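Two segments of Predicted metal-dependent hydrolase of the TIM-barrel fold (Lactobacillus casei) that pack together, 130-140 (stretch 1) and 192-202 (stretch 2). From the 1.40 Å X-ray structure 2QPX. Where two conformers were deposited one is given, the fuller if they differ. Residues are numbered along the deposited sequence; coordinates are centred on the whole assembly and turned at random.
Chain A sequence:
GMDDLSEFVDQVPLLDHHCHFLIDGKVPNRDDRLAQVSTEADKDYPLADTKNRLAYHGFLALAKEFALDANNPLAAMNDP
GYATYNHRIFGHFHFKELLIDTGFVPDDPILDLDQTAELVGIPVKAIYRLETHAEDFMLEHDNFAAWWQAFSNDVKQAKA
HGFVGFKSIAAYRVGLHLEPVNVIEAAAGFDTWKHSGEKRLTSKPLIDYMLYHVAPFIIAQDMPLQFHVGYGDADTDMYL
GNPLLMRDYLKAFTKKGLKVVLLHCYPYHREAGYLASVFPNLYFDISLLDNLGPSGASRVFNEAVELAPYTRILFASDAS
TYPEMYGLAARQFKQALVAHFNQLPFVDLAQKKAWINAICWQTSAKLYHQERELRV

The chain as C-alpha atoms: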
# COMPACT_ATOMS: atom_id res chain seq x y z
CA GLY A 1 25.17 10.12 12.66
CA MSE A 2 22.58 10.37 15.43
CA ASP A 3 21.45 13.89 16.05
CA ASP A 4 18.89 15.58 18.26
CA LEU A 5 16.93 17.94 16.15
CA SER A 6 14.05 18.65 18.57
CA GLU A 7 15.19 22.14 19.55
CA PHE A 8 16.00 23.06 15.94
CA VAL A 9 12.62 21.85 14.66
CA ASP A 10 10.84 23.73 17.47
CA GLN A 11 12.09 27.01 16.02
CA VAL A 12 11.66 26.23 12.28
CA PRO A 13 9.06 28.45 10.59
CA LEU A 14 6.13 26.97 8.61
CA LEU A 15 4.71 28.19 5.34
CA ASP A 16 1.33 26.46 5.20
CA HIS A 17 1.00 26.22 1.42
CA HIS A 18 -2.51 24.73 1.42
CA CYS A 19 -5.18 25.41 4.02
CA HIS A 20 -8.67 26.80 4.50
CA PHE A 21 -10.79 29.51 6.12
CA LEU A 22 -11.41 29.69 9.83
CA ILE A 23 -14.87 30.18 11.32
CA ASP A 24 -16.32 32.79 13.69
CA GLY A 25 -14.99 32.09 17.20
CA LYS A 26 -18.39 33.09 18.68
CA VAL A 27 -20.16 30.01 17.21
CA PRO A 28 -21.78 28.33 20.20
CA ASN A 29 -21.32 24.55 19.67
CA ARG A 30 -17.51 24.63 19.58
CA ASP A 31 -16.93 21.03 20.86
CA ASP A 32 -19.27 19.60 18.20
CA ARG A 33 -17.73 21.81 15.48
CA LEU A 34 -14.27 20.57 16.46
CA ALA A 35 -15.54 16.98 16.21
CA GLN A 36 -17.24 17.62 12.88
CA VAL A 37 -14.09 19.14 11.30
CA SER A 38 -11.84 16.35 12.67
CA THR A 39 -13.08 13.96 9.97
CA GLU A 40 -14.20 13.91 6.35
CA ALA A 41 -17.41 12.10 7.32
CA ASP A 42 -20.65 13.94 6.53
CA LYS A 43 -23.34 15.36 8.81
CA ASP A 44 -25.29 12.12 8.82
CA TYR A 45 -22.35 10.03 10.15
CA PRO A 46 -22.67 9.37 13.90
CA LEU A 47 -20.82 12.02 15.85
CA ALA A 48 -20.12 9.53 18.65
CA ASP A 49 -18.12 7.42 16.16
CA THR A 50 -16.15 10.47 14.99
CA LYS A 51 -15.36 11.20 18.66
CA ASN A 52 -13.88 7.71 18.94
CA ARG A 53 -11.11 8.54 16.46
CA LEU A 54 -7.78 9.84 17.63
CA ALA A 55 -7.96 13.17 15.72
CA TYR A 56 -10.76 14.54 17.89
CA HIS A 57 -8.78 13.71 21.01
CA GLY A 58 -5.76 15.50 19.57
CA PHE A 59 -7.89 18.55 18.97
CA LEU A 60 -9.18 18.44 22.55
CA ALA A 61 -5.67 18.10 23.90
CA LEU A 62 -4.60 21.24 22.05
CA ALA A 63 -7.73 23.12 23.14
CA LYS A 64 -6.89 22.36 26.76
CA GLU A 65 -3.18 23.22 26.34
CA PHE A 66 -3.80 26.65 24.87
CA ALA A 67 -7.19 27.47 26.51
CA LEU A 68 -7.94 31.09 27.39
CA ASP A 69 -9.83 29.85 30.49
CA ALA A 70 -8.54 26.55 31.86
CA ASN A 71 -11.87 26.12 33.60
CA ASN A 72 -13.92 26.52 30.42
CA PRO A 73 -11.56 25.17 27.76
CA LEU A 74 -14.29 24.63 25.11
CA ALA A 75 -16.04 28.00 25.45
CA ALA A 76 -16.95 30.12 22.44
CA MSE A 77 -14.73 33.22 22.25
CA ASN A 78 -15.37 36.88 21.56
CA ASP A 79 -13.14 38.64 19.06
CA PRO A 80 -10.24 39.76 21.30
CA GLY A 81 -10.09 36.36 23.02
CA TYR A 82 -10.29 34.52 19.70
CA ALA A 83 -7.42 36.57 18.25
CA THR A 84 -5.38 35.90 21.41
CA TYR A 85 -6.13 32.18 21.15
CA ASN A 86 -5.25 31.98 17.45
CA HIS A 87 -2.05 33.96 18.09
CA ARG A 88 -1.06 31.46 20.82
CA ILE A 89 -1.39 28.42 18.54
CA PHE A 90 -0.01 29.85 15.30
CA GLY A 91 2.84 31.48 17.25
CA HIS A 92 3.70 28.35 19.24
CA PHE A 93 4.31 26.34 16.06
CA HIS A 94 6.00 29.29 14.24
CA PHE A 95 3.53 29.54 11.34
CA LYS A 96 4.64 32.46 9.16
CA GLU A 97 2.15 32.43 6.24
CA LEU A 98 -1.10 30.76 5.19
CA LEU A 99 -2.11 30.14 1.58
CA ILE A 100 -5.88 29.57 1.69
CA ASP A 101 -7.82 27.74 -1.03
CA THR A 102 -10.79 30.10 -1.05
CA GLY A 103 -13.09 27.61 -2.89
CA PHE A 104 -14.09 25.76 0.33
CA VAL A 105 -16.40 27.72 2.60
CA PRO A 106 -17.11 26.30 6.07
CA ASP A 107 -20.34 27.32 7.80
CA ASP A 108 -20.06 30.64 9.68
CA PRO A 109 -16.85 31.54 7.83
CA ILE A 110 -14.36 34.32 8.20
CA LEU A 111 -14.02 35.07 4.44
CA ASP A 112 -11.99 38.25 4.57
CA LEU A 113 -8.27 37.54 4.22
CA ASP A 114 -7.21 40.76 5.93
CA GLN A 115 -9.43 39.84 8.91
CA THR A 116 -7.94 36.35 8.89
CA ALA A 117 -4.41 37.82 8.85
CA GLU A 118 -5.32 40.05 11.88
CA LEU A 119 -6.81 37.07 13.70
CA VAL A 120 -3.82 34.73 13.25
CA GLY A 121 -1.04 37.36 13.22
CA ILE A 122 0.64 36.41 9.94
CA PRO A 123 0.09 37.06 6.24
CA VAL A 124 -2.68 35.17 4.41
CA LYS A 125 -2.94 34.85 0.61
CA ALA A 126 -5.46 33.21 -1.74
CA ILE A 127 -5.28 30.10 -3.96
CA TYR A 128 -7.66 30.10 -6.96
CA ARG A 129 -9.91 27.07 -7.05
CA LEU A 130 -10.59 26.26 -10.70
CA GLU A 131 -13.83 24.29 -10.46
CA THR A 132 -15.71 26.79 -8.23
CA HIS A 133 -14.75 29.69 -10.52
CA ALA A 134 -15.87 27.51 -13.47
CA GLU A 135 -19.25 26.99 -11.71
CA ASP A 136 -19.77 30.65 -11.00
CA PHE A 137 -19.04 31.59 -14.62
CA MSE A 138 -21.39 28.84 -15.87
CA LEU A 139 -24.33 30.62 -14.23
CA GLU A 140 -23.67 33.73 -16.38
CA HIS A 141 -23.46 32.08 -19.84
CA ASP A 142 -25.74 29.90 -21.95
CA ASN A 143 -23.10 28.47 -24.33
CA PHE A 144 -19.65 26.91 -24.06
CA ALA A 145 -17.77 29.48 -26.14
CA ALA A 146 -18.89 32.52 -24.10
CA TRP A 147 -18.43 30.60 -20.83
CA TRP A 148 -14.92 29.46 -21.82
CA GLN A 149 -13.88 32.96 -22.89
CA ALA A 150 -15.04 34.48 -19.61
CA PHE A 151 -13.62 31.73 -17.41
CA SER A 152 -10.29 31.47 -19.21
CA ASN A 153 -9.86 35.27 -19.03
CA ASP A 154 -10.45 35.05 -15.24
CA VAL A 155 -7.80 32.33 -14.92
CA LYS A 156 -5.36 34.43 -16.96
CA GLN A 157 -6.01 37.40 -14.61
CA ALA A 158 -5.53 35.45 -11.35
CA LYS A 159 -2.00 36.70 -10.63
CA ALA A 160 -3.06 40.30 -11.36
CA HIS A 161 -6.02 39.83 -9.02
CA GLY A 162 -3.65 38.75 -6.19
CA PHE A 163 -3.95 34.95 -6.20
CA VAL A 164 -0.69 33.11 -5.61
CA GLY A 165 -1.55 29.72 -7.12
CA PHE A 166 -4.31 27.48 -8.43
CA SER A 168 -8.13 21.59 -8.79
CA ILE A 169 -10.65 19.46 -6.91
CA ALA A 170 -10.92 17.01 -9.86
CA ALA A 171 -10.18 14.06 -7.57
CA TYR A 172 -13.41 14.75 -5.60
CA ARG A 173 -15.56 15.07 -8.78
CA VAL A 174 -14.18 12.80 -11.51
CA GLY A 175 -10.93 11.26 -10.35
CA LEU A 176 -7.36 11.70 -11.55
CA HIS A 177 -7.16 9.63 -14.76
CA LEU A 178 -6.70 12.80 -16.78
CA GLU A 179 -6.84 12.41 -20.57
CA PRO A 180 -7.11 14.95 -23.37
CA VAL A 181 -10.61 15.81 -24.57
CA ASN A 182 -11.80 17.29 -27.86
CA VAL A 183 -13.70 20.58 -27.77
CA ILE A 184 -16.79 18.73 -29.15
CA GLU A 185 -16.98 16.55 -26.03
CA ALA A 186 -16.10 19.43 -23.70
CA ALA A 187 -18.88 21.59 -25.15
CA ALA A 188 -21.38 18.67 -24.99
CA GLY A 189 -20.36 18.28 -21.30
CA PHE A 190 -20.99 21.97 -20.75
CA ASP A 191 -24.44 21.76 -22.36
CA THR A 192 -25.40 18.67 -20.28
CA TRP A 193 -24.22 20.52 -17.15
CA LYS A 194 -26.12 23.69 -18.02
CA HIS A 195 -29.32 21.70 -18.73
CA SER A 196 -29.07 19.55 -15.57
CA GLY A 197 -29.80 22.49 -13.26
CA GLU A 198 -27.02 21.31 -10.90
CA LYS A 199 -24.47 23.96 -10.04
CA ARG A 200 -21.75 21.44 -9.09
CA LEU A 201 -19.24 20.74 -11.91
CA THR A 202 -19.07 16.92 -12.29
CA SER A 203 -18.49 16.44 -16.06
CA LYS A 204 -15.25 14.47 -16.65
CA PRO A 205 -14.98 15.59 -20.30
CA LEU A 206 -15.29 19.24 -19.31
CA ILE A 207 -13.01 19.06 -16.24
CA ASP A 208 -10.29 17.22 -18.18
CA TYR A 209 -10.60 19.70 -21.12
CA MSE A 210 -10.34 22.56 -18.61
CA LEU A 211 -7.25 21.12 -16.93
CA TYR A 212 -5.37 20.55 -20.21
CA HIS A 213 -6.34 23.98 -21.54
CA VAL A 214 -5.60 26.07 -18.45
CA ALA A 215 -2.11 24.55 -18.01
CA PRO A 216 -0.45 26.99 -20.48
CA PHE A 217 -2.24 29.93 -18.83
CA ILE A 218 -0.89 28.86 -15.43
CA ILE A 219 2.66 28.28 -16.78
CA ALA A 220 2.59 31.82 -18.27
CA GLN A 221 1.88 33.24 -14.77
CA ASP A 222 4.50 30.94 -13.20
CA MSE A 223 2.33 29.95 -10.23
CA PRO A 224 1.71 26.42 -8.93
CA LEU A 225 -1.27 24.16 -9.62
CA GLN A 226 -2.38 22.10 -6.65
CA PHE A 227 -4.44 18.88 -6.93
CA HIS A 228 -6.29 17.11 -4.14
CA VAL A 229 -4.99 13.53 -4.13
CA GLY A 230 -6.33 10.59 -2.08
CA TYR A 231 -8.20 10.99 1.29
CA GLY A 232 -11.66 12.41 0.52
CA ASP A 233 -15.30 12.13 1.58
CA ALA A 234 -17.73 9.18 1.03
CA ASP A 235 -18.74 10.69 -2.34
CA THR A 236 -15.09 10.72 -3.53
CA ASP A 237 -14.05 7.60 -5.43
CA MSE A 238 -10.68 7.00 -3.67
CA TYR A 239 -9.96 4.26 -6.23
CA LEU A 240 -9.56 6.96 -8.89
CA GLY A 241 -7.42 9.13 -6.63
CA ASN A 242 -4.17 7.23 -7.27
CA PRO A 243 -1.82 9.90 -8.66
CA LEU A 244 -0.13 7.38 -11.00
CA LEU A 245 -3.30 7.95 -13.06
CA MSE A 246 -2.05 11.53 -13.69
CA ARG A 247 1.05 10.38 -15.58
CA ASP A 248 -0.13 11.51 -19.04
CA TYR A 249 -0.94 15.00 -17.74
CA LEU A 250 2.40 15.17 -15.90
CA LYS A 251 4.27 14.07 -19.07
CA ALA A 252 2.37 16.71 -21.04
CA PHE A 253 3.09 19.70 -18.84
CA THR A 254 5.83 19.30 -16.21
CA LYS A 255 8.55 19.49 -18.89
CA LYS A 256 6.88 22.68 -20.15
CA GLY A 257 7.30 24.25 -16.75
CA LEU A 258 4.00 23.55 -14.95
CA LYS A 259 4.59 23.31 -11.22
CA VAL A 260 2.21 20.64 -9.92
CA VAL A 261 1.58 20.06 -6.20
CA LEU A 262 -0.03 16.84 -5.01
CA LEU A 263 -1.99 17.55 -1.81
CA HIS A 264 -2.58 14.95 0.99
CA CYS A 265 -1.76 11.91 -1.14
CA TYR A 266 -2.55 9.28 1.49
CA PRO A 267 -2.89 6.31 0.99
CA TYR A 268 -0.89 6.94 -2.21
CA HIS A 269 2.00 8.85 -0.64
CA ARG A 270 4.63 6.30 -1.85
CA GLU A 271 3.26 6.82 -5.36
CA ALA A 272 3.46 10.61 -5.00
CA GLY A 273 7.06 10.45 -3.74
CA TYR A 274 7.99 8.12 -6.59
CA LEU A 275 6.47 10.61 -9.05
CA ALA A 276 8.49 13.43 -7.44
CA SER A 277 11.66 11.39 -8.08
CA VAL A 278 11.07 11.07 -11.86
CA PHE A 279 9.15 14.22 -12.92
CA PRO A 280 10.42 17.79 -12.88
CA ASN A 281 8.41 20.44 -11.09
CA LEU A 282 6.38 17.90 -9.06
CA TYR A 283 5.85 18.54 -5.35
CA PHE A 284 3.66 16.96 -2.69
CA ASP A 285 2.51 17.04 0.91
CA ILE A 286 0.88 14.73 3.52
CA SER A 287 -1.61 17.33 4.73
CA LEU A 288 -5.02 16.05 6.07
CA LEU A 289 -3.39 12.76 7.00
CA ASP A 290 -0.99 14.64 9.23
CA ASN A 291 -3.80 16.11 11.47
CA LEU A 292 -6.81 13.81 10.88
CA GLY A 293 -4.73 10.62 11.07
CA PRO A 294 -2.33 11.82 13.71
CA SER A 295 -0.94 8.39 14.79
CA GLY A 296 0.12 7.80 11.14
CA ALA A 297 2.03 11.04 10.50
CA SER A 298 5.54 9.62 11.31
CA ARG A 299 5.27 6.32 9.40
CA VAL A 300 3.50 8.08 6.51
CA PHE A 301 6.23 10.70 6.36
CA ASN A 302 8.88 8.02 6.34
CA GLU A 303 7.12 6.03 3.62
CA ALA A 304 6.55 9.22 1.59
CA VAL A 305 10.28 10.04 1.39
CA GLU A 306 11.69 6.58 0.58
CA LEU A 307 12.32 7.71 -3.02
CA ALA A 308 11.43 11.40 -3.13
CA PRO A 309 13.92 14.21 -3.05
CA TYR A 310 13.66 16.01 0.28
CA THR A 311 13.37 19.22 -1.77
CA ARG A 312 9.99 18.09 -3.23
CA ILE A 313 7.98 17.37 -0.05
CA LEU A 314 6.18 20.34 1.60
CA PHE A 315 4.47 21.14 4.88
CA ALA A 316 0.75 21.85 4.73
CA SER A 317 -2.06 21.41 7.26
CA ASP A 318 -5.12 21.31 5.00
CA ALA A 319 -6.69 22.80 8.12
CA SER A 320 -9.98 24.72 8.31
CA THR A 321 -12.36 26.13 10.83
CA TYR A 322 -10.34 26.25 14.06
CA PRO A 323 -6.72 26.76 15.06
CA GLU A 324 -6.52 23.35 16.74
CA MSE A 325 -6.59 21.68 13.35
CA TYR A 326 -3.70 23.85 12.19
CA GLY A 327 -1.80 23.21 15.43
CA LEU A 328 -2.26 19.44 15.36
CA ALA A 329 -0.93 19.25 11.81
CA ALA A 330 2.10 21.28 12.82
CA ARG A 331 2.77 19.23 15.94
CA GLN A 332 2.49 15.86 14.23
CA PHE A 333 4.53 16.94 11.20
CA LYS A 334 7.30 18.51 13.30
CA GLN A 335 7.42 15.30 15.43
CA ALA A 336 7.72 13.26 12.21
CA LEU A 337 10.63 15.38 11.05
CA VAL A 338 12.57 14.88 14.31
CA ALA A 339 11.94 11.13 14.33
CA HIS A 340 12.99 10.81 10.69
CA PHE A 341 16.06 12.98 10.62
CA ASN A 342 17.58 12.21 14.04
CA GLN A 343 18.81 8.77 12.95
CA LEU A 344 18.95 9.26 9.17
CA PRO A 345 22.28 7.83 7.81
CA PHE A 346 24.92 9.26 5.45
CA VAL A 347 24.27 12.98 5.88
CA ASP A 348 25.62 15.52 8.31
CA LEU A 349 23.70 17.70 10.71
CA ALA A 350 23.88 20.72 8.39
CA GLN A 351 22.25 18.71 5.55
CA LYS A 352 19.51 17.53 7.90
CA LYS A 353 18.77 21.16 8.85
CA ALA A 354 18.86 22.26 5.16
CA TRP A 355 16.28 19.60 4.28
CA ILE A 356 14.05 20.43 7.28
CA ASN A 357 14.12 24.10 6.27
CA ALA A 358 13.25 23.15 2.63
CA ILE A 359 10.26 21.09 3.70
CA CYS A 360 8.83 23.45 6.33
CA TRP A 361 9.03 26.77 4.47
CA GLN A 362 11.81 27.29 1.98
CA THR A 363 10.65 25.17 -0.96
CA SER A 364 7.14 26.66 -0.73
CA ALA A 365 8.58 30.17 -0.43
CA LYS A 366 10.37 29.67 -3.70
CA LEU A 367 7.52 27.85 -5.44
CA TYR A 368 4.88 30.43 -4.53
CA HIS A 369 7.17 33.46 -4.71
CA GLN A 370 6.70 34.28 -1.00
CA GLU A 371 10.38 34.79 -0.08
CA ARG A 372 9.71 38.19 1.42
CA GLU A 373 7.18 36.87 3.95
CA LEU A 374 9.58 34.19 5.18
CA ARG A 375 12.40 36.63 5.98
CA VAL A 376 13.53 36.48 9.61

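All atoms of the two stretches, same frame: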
# COMPACT_ATOMS: atom_id res chain seq x y z
N LEU A 130 -10.09 26.26 -9.33
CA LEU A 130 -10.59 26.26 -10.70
C LEU A 130 -12.08 25.92 -10.82
O LEU A 130 -12.82 26.60 -11.49
CB LEU A 130 -9.75 25.29 -11.53
CG LEU A 130 -8.29 25.76 -11.78
CD1 LEU A 130 -7.47 24.55 -12.32
CD2 LEU A 130 -8.20 26.95 -12.76
N GLU A 131 -12.49 24.81 -10.22
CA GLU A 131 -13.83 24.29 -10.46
C GLU A 131 -14.93 25.23 -9.94
O GLU A 131 -15.99 25.36 -10.55
CB GLU A 131 -14.03 22.86 -9.96
CG GLU A 131 -13.22 21.81 -10.70
CD GLU A 131 -11.74 21.71 -10.33
OE1 GLU A 131 -11.27 22.41 -9.38
OE2 GLU A 131 -11.08 20.88 -11.02
N THR A 132 -14.71 25.87 -8.79
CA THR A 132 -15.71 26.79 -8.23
C THR A 132 -15.82 28.06 -9.07
O THR A 132 -16.90 28.57 -9.30
CB THR A 132 -15.41 27.04 -6.74
OG1 THR A 132 -14.05 27.32 -6.60
CG2 THR A 132 -15.72 25.82 -5.89
N HIS A 133 -14.70 28.56 -9.60
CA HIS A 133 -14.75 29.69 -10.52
C HIS A 133 -15.47 29.26 -11.80
O HIS A 133 -16.34 29.99 -12.31
CB HIS A 133 -13.35 30.25 -10.82
CG HIS A 133 -12.82 31.11 -9.73
ND1 HIS A 133 -12.06 30.63 -8.69
CD2 HIS A 133 -12.95 32.44 -9.51
CE1 HIS A 133 -11.74 31.63 -7.88
NE2 HIS A 133 -12.28 32.75 -8.35
N ALA A 134 -15.19 28.04 -12.27
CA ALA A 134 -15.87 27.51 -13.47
C ALA A 134 -17.40 27.49 -13.26
O ALA A 134 -18.19 27.89 -14.13
CB ALA A 134 -15.33 26.12 -13.83
N GLU A 135 -17.83 27.03 -12.09
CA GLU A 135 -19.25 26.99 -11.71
C GLU A 135 -19.87 28.37 -11.69
O GLU A 135 -21.01 28.58 -12.19
CB GLU A 135 -19.42 26.34 -10.34
CG GLU A 135 -19.11 24.85 -10.32
CD GLU A 135 -18.82 24.26 -8.94
OE1 GLU A 135 -18.76 25.00 -7.94
OE2 GLU A 135 -18.62 23.02 -8.89
N ASP A 136 -19.18 29.32 -11.10
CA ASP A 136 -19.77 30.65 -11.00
C ASP A 136 -19.91 31.31 -12.36
O ASP A 136 -20.89 32.00 -12.63
CB ASP A 136 -18.97 31.48 -10.01
CG ASP A 136 -19.26 31.08 -8.57
OD1 ASP A 136 -20.41 30.68 -8.27
OD2 ASP A 136 -18.37 31.21 -7.75
N PHE A 137 -18.93 31.09 -13.24
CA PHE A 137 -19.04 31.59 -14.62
C PHE A 137 -20.13 30.88 -15.41
O PHE A 137 -20.78 31.50 -16.26
CB PHE A 137 -17.69 31.58 -15.34
CG PHE A 137 -16.80 32.74 -14.96
CD1 PHE A 137 -17.04 34.01 -15.44
CD2 PHE A 137 -15.76 32.57 -14.06
CE1 PHE A 137 -16.24 35.07 -15.09
CE2 PHE A 137 -14.97 33.63 -13.72
CZ PHE A 137 -15.21 34.88 -14.20
N MSE A 138 -20.36 29.61 -15.16
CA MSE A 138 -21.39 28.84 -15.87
C MSE A 138 -22.75 29.49 -15.72
O MSE A 138 -23.53 29.57 -16.69
CB MSE A 138 -21.39 27.36 -15.41
CG MSE A 138 -22.48 26.48 -15.98
SE MSE A 138 -24.21 26.63 -15.12
CE MSE A 138 -23.70 25.95 -13.40
N LEU A 139 -23.01 30.02 -14.52
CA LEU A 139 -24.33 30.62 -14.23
C LEU A 139 -24.62 31.86 -15.10
O LEU A 139 -25.79 32.23 -15.30
CB LEU A 139 -24.39 31.01 -12.75
CG LEU A 139 -24.35 29.90 -11.72
CD1 LEU A 139 -24.38 30.52 -10.29
CD2 LEU A 139 -25.48 28.94 -11.90
N GLU A 140 -23.58 32.48 -15.62
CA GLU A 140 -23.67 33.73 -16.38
C GLU A 140 -23.70 33.56 -17.90
O GLU A 140 -23.82 34.54 -18.62
CB GLU A 140 -22.48 34.64 -16.04
CG GLU A 140 -22.32 35.00 -14.58
CD GLU A 140 -23.57 35.61 -13.98
OE1 GLU A 140 -24.20 36.46 -14.65
OE2 GLU A 140 -23.93 35.23 -12.84
N THR A 192 -24.75 19.63 -21.20
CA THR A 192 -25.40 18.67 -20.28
C THR A 192 -25.45 19.26 -18.86
O THR A 192 -26.49 19.20 -18.16
CB THR A 192 -24.75 17.32 -20.33
OG1 THR A 192 -24.97 16.79 -21.63
CG2 THR A 192 -25.31 16.36 -19.27
N TRP A 193 -24.32 19.85 -18.46
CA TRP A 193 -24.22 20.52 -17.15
C TRP A 193 -25.21 21.66 -17.02
O TRP A 193 -26.02 21.68 -16.05
CB TRP A 193 -22.78 20.99 -16.97
CG TRP A 193 -22.45 21.74 -15.73
CD1 TRP A 193 -23.05 21.64 -14.51
CD2 TRP A 193 -21.40 22.70 -15.59
NE1 TRP A 193 -22.43 22.48 -13.61
CE2 TRP A 193 -21.41 23.15 -14.24
CE3 TRP A 193 -20.45 23.25 -16.47
CZ2 TRP A 193 -20.50 24.08 -13.75
CZ3 TRP A 193 -19.55 24.20 -15.98
CH2 TRP A 193 -19.58 24.61 -14.62
N LYS A 194 -25.19 22.56 -17.97
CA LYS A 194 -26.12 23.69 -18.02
C LYS A 194 -27.59 23.22 -17.92
O LYS A 194 -28.39 23.71 -17.07
CB LYS A 194 -25.82 24.55 -19.26
CG LYS A 194 -26.73 25.74 -19.48
CD LYS A 194 -26.76 26.67 -18.30
CE LYS A 194 -25.77 27.73 -18.37
NZ LYS A 194 -26.27 28.96 -17.61
N HIS A 195 -27.95 22.20 -18.68
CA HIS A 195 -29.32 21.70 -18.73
C HIS A 195 -29.74 20.90 -17.48
O HIS A 195 -30.94 20.73 -17.23
CB HIS A 195 -29.55 20.78 -19.94
CG HIS A 195 -29.36 21.44 -21.27
ND1 HIS A 195 -29.02 20.73 -22.41
CD2 HIS A 195 -29.42 22.74 -21.63
CE1 HIS A 195 -28.90 21.57 -23.42
NE2 HIS A 195 -29.13 22.80 -22.98
N SER A 196 -28.79 20.40 -16.72
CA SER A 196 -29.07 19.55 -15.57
C SER A 196 -29.64 20.36 -14.39
O SER A 196 -30.22 19.81 -13.49
CB SER A 196 -27.80 18.85 -15.09
OG SER A 196 -26.93 19.78 -14.44
N GLY A 197 -29.42 21.66 -14.38
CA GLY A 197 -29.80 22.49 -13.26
C GLY A 197 -28.90 22.39 -12.03
O GLY A 197 -29.13 23.11 -11.07
N GLU A 198 -27.92 21.49 -12.04
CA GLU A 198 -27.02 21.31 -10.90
C GLU A 198 -25.85 22.26 -11.03
O GLU A 198 -25.19 22.29 -12.06
CB GLU A 198 -26.52 19.87 -10.87
CG GLU A 198 -27.61 18.79 -10.74
CD GLU A 198 -28.39 18.87 -9.43
OE1 GLU A 198 -27.81 19.26 -8.39
OE2 GLU A 198 -29.60 18.54 -9.44
N LYS A 199 -25.55 23.03 -9.98
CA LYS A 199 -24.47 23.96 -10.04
C LYS A 199 -23.11 23.26 -10.06
O LYS A 199 -22.20 23.65 -10.80
CB LYS A 199 -24.48 24.96 -8.87
CG LYS A 199 -23.42 26.05 -9.06
CD LYS A 199 -23.39 27.11 -7.97
CE LYS A 199 -22.33 28.12 -8.23
NZ LYS A 199 -22.26 29.15 -7.12
N ARG A 200 -22.99 22.20 -9.27
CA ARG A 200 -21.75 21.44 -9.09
C ARG A 200 -21.19 20.95 -10.43
O ARG A 200 -21.89 20.28 -11.17
CB ARG A 200 -22.09 20.24 -8.20
CG ARG A 200 -20.96 19.44 -7.60
CD ARG A 200 -21.53 18.46 -6.54
NE ARG A 200 -21.02 17.10 -6.74
CZ ARG A 200 -19.96 16.58 -6.13
NH1 ARG A 200 -19.26 17.28 -5.24
NH2 ARG A 200 -19.59 15.35 -6.42
N LEU A 201 -19.92 21.24 -10.71
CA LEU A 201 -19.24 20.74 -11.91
C LEU A 201 -18.76 19.28 -11.67
O LEU A 201 -17.92 19.03 -10.82
CB LEU A 201 -18.06 21.63 -12.26
CG LEU A 201 -17.18 21.21 -13.43
CD1 LEU A 201 -18.04 20.96 -14.71
CD2 LEU A 201 -16.07 22.22 -13.63
N THR A 202 -19.34 18.35 -12.41
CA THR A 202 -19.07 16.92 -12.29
C THR A 202 -18.76 16.23 -13.63
O THR A 202 -18.54 15.03 -13.66
CB THR A 202 -20.25 16.19 -11.61
OG1 THR A 202 -21.42 16.27 -12.44
CG2 THR A 202 -20.52 16.77 -10.19

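The contact between these two stretches illustrates a common principle of packing: an apolar centre, here selenomethionine on tryptophan, is framed by polar side chains that satisfy backbone groups or pair with each other at the exposed margin. One face of helix 130-138 receives the end of a second helix and the loop that follows it, the helix axes running at 65° and coming no closer than 11.8 Å, so side chains rather than backbones bridge most of the gap. At the centre, Met-138, present as selenomethionine, lies over one face of the Trp-193 ring. Met-138 CG sits 3.6 Å from the centroid of the six-membered ring of Trp-193, almost on the ring normal, and Met-138 CB approaches Trp-193 CH2 at 3.4 Å. A flexible, unbranched side chain suits this place because it can lie along a flat aromatic surface. Glu-135 meets the edge of the same ring, its CA 3.8 Å from Trp-193 CZ2. Nearby, the small Ala-134 lets Leu-201 settle close to the helix, with Ala-134 CB 4.0 Å from Leu-201 CD2.

Glu-135 is buried, yet its carboxylate is not left without partners: Leu-201 N donates a nearly linear hydrogen bond to Glu-135 OE2 at 2.9 Å, tying the loop to the helix. The loop is also anchored to its own helix, where Trp-193 NE1 donates to Lys-199 O at 3.1 Å.

Two lysines complete the contact. Lys-199, with every chi angle t, reaches out fully extended to form a salt bridge from its NZ to Asp-136 OD1 at 2.7 Å, while its CE lies 3.8 Å from Leu-139 CD1; the long aliphatic chain thus offers apolar cover as well as charge. Lys-194 NZ donates to Met-138 O at 3.0 Å, which gives the backbone carbonyl of Met-138 a charged partner.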